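Local coordinates for mRNA export factor (Human herpesvirus 1, PDB 4YXP), which regulates viral gene expression, exports intronless viral mRNAs from the nucleus, inhibits host splicing and helps shut off host protein synthesis, at the interface of chains A and B. Residues are numbered along the deposited sequence; one frame, centred on the assembly and turned at random. Chains: chain A/B, mRNA export factor.

Both contacts belong to the two-fold interface of the intertwined ICP27 homodimer, in its C-terminal folded domain, and each recurs with the chains exchanged. Their C-alpha centres lie about 20 Å apart and they share no residue. In contact 1 helix 25-38 of chain A, near the N-terminus, meets helix 249-259 of chain B; in contact 2 the tail that follows that chain B helix reaches helices 93-109 and 112-131 of chain A. Contact 1 is mainly apolar and contact 2 mainly polar, with a salt bridge. Arms from both chain ends thus tie the two copies together, consistent with the need for the C-terminus in dimerization.

Contact 1: the interface of chains A and B. Residues chain A 34-35, 38-39; chain B 243, 252-253, 256.
A:Val38, in the last turn of helix 25-38, lies against B:Ser256 of helix 249-259 and loses 57 Å² of surface to chain B. Its CB comes to 3.3 Å from the hydroxyl OG of B:Ser256, with both methyls flanking that oxygen. CG1 stands anti to the backbone N (chi1 174°) and points on towards B:Leu253, whose CD1 it meets at 3.8 Å. CG2 turns the other way, towards the guanidinium of B:Arg243, and the two side chains run antiparallel past one another. A:Met39, just beyond the helix, adds to the apolar contact. Its chain bends at chi2 and chi3, carrying the terminal methyl CE into chain B, where it packs tightly on CD1 of B:Leu253 at 3.4 Å and touches CB of B:Ser256 at 3.5 Å.

A polar link across the interface runs from B:Arg243 NH2 to the hydroxyl OG of A:Ser35, a hydrogen bond of 3.1 Å with 141° at the hydrogen. The serine oxygen sits 28° out of the guanidinium plane, a tilted approach. CB of A:Ser35 rests on the backbone of B:Ser256, 3.6 Å from CA of B:Ser256.

Within chain B, B:Ser256 OG donates to the carbonyl O of B:Glu252 one turn earlier, at 2.9 Å, which fixes the hydroxyl under A:Val38 and gives it a partner where the valine covers it. A weak bond from B:Arg243 NH1 reaches the same hydroxyl and may help hold the arginine.

B:Arg243 belongs to the short 3-10 helix 242-244, next to the zinc ligand B:His242, and helix 249-259 carries B:Cys251, another ligand of the CHC2-type zinc finger. Helix 25-38, near the N-terminus of one chain, therefore packs on the zinc-bound region of the other.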
ATOM      1  N   ARG A  34       3.280  24.635  -3.089  1.00 46.94           N
ATOM      2  CA  ARG A  34       1.904  24.901  -2.690  1.00 46.47           C
ATOM      3  C   ARG A  34       1.418  23.844  -1.696  1.00 44.62           C
ATOM      4  O   ARG A  34       0.757  24.171  -0.715  1.00 44.86           O
ATOM      5  CB  ARG A  34       0.986  24.950  -3.916  1.00 45.91           C
ATOM      6  CG  ARG A  34       1.083  26.255  -4.705  1.00 48.47           C
ATOM      7  CD  ARG A  34       0.110  26.284  -5.875  1.00 48.33           C
ATOM      8  NE  ARG A  34       0.577  25.476  -7.001  1.00 47.41           N
ATOM      9  CZ  ARG A  34       1.322  25.933  -8.006  1.00 49.22           C
ATOM     10  NH1 ARG A  34       1.699  27.206  -8.046  1.00 51.90           N
ATOM     11  NH2 ARG A  34       1.691  25.112  -8.981  1.00 48.21           N
ATOM     12  N   SER A  35       1.755  22.580  -1.944  1.00 42.77           N
ATOM     13  CA  SER A  35       1.371  21.504  -1.030  1.00 41.35           C
ATOM     14  C   SER A  35       2.123  21.608   0.296  1.00 42.60           C
ATOM     15  O   SER A  35       1.560  21.345   1.359  1.00 42.38           O
ATOM     16  CB  SER A  35       1.621  20.139  -1.669  1.00 39.72           C
ATOM     17  OG  SER A  35       0.618  19.844  -2.626  1.00 38.72           O
ATOM     18  N   VAL A  38       0.439  24.164   2.508  1.00 41.82           N
ATOM     19  CA  VAL A  38      -0.761  23.635   3.151  1.00 39.98           C
ATOM     20  C   VAL A  38      -0.389  22.871   4.421  1.00 38.66           C
ATOM     21  O   VAL A  38      -1.085  22.965   5.436  1.00 37.87           O
ATOM     22  CB  VAL A  38      -1.559  22.736   2.173  1.00 38.75           C
ATOM     23  CG1 VAL A  38      -2.740  22.069   2.873  1.00 36.92           C
ATOM     24  CG2 VAL A  38      -2.047  23.548   0.980  1.00 40.84           C
ATOM     25  N   MET A  39       0.711  22.123   4.365  1.00 38.49           N
ATOM     26  CA  MET A  39       1.135  21.284   5.487  1.00 39.27           C
ATOM     27  C   MET A  39       1.799  22.071   6.614  1.00 43.51           C
ATOM     28  O   MET A  39       2.140  21.503   7.654  1.00 42.89           O
ATOM     29  CB  MET A  39       2.106  20.199   5.004  1.00 39.26           C
ATOM     30  CG  MET A  39       1.457  19.079   4.216  1.00 39.01           C
ATOM     31  SD  MET A  39       0.166  18.238   5.153  1.00 38.08           S
ATOM     32  CE  MET A  39      -1.203  18.445   4.042  1.00 37.38           C
TER
ATOM     33  N   ARG B 243      -7.314  21.122  -6.844  1.00 37.84           N
ATOM     34  CA  ARG B 243      -7.797  22.041  -5.813  1.00 38.31           C
ATOM     35  C   ARG B 243      -8.397  23.319  -6.409  1.00 39.03           C
ATOM     36  O   ARG B 243      -9.130  24.043  -5.724  1.00 39.15           O
ATOM     37  CB  ARG B 243      -6.664  22.395  -4.845  1.00 37.86           C
ATOM     38  CG  ARG B 243      -5.509  23.170  -5.473  1.00 39.54           C
ATOM     39  CD  ARG B 243      -4.268  23.133  -4.589  1.00 39.19           C
ATOM     40  NE  ARG B 243      -3.686  21.793  -4.504  1.00 36.50           N
ATOM     41  CZ  ARG B 243      -2.781  21.417  -3.604  1.00 34.35           C
ATOM     42  NH1 ARG B 243      -2.341  22.272  -2.689  1.00 34.69           N
ATOM     43  NH2 ARG B 243      -2.309  20.178  -3.617  1.00 32.01           N
ATOM     44  N   GLU B 252      -8.052  19.185  -0.258  1.00 32.69           N
ATOM     45  CA  GLU B 252      -6.807  19.919  -0.476  1.00 33.28           C
ATOM     46  C   GLU B 252      -5.725  19.437   0.492  1.00 31.68           C
ATOM     47  O   GLU B 252      -4.548  19.355   0.140  1.00 30.26           O
ATOM     48  CB  GLU B 252      -7.042  21.424  -0.314  1.00 35.04           C
ATOM     49  CG  GLU B 252      -5.847  22.296  -0.668  1.00 34.99           C
ATOM     50  CD  GLU B 252      -6.149  23.779  -0.538  1.00 36.65           C
ATOM     51  OE1 GLU B 252      -6.861  24.164   0.412  1.00 35.95           O
ATOM     52  OE2 GLU B 252      -5.681  24.564  -1.390  1.00 38.87           O
ATOM     53  N   LEU B 253      -6.136  19.105   1.712  1.00 31.23           N
ATOM     54  CA  LEU B 253      -5.219  18.599   2.729  1.00 30.96           C
ATOM     55  C   LEU B 253      -4.684  17.217   2.342  1.00 25.81           C
ATOM     56  O   LEU B 253      -3.494  16.925   2.493  1.00 24.55           O
ATOM     57  CB  LEU B 253      -5.930  18.537   4.086  1.00 36.15           C
ATOM     58  CG  LEU B 253      -5.095  18.453   5.367  1.00 41.30           C
ATOM     59  CD1 LEU B 253      -4.087  19.583   5.457  1.00 45.21           C
ATOM     60  CD2 LEU B 253      -6.017  18.489   6.581  1.00 42.05           C
ATOM     61  N   SER B 256      -2.239  17.500  -0.582  1.00 28.63           N
ATOM     62  CA  SER B 256      -0.990  18.134  -0.183  1.00 31.48           C
ATOM     63  C   SER B 256      -0.104  17.179   0.611  1.00 31.92           C
ATOM     64  O   SER B 256       1.117  17.185   0.454  1.00 32.40           O
ATOM     65  CB  SER B 256      -1.267  19.394   0.642  1.00 31.95           C
ATOM     66  OG  SER B 256      -1.902  20.388  -0.143  1.00 31.93           O
TER

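Contact 2: the interface of chains A and B. Residues chain A 103, 106-107, 110, 117-118, 121; chain B 266-267.
The C-terminal tail of chain B, at B:Gly266 and B:Lys267, runs across helices 93-109 and 112-131 of chain A and the short connection between them that holds A:Glu110. This protein belongs to the Herpesvirus transcriptional regulator family, and the two tail residues lie in its 263-275 segment, which is important for homodimerization.

B:Lys267 gives up 84 Å² of surface to chain A. Bends at chi2 and chi3 (-68° and -65°) kink its chain and turn NZ to A:Glu121 OE1 at 2.7 Å, a salt bridge, while NZ also donates to the hydroxyl OG of A:Ser118 at 3.0 Å. That hydroxyl in turn donates to the syn lone pair of A:Glu110 OE1, at 2.7 Å, which orients it for the lysine. A:Glu110 comes from the opposite direction to the lysine, its OE2 3.6 Å from B:Lys267 CD.

A:Glu121 OE1 is shared by A:Arg103 and B:Lys267. A:Arg103 grips it end-on with NH1 and NH2, at 2.9 Å from NH1, and the oxygen lies in the guanidinium plane. The arginine nitrogens come from one face of the carboxylate and the lysine from the opposite face, sandwiching OE1 between the two cations. Sharing this carboxylate probably offsets their like charges.

With its other N-H, on the side facing its own CD, A:Arg103 NH1 donates to the carbonyl O of B:Gly266 at 2.8 Å, in the carbonyl plane and with 156° at the hydrogen. A:Leu107 CD1 covers one face of the guanidinium, centred 4.3 Å above its plane.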
ATOM      1  N   ARG A 103      -4.317  11.624   9.361  1.00 22.37           N
ATOM      2  CA  ARG A 103      -4.054  10.258   9.806  1.00 21.54           C
ATOM      3  C   ARG A 103      -4.250   9.262   8.666  1.00 21.99           C
ATOM      4  O   ARG A 103      -3.497   8.290   8.538  1.00 21.18           O
ATOM      5  CB  ARG A 103      -4.959   9.891  10.989  1.00 21.75           C
ATOM      6  CG  ARG A 103      -4.833   8.434  11.429  1.00 21.44           C
ATOM      7  CD  ARG A 103      -5.688   8.119  12.657  1.00 21.53           C
ATOM      8  NE  ARG A 103      -5.679   6.682  12.942  1.00 21.23           N
ATOM      9  CZ  ARG A 103      -4.848   6.074  13.786  1.00 22.56           C
ATOM     10  NH1 ARG A 103      -3.942   6.765  14.466  1.00 24.36           N
ATOM     11  NH2 ARG A 103      -4.923   4.763  13.950  1.00 22.70           N
ATOM     12  N   VAL A 106      -1.135   9.254   6.633  1.00 22.10           N
ATOM     13  CA  VAL A 106      -0.042   8.625   7.373  1.00 22.57           C
ATOM     14  C   VAL A 106      -0.143   7.109   7.275  1.00 21.26           C
ATOM     15  O   VAL A 106       0.834   6.434   6.957  1.00 21.87           O
ATOM     16  CB  VAL A 106      -0.024   9.067   8.850  1.00 26.30           C
ATOM     17  CG1 VAL A 106       1.037   8.291   9.639  1.00 26.57           C
ATOM     18  CG2 VAL A 106       0.235  10.562   8.957  1.00 29.85           C
ATOM     19  N   LEU A 107      -1.325   6.572   7.553  1.00 20.52           N
ATOM     20  CA  LEU A 107      -1.504   5.126   7.584  1.00 20.98           C
ATOM     21  C   LEU A 107      -1.335   4.497   6.203  1.00 21.26           C
ATOM     22  O   LEU A 107      -0.998   3.317   6.089  1.00 20.73           O
ATOM     23  CB  LEU A 107      -2.875   4.774   8.153  1.00 21.56           C
ATOM     24  CG  LEU A 107      -2.896   4.509   9.661  1.00 22.01           C
ATOM     25  CD1 LEU A 107      -2.244   5.646  10.433  1.00 22.97           C
ATOM     26  CD2 LEU A 107      -4.319   4.279  10.130  1.00 21.93           C
ATOM     27  N   GLU A 110       2.683   4.167   5.789  1.00 21.90           N
ATOM     28  CA  GLU A 110       3.473   3.544   6.860  1.00 22.80           C
ATOM     29  C   GLU A 110       4.183   2.269   6.400  1.00 22.62           C
ATOM     30  O   GLU A 110       3.689   1.569   5.512  1.00 22.39           O
ATOM     31  CB  GLU A 110       2.573   3.218   8.058  1.00 24.71           C
ATOM     32  CG  GLU A 110       2.355   4.395   8.992  1.00 26.80           C
ATOM     33  CD  GLU A 110       1.517   4.045  10.210  1.00 28.00           C
ATOM     34  OE1 GLU A 110       0.644   3.151  10.112  1.00 26.18           O
ATOM     35  OE2 GLU A 110       1.741   4.675  11.265  1.00 30.77           O
ATOM     36  N   ALA A 117       1.335  -1.772  14.025  1.00 24.13           N
ATOM     37  CA  ALA A 117       1.089  -1.005  15.243  1.00 24.33           C
ATOM     38  C   ALA A 117      -0.190  -0.181  15.123  1.00 24.32           C
ATOM     39  O   ALA A 117      -0.902   0.016  16.108  1.00 24.03           O
ATOM     40  CB  ALA A 117       2.275  -0.105  15.550  1.00 24.04           C
ATOM     41  N   SER A 118      -0.485   0.298  13.917  1.00 24.02           N
ATOM     42  CA  SER A 118      -1.707   1.065  13.675  1.00 23.42           C
ATOM     43  C   SER A 118      -2.935   0.163  13.751  1.00 22.10           C
ATOM     44  O   SER A 118      -4.006   0.587  14.193  1.00 21.51           O
ATOM     45  CB  SER A 118      -1.648   1.761  12.315  1.00 23.48           C
ATOM     46  OG  SER A 118      -0.753   2.860  12.349  1.00 25.02           O
ATOM     47  N   GLU A 121      -3.391  -0.232  17.389  1.00 23.86           N
ATOM     48  CA  GLU A 121      -3.894   1.024  17.945  1.00 24.95           C
ATOM     49  C   GLU A 121      -5.403   1.103  17.731  1.00 25.46           C
ATOM     50  O   GLU A 121      -6.150   1.495  18.628  1.00 25.90           O
ATOM     51  CB  GLU A 121      -3.192   2.227  17.300  1.00 24.82           C
ATOM     52  CG  GLU A 121      -3.531   3.578  17.923  1.00 26.85           C
ATOM     53  CD  GLU A 121      -2.975   4.755  17.126  1.00 27.03           C
ATOM     54  OE1 GLU A 121      -2.676   4.584  15.922  1.00 25.58           O
ATOM     55  OE2 GLU A 121      -2.838   5.856  17.705  1.00 27.59           O
TER
ATOM     56  N   GLY B 266      -1.441  12.684  13.678  1.00 31.39           N
ATOM     57  CA  GLY B 266      -2.327  11.587  13.317  1.00 29.58           C
ATOM     58  C   GLY B 266      -2.139  10.281  14.069  1.00 27.24           C
ATOM     59  O   GLY B 266      -3.003   9.408  14.017  1.00 27.79           O
ATOM     60  N   LYS B 267      -1.006  10.131  14.744  1.00 24.80           N
ATOM     61  CA  LYS B 267      -0.768   8.972  15.599  1.00 24.15           C
ATOM     62  C   LYS B 267      -0.970   9.390  17.050  1.00 25.21           C
ATOM     63  O   LYS B 267      -0.535  10.475  17.436  1.00 25.98           O
ATOM     64  CB  LYS B 267       0.642   8.421  15.393  1.00 24.94           C
ATOM     65  CG  LYS B 267       0.856   7.670  14.080  1.00 25.77           C
ATOM     66  CD  LYS B 267       0.079   6.353  14.022  1.00 26.40           C
ATOM     67  CE  LYS B 267       0.584   5.350  15.057  1.00 26.83           C
ATOM     68  NZ  LYS B 267      -0.175   4.077  15.018  1.00 25.71           N
TER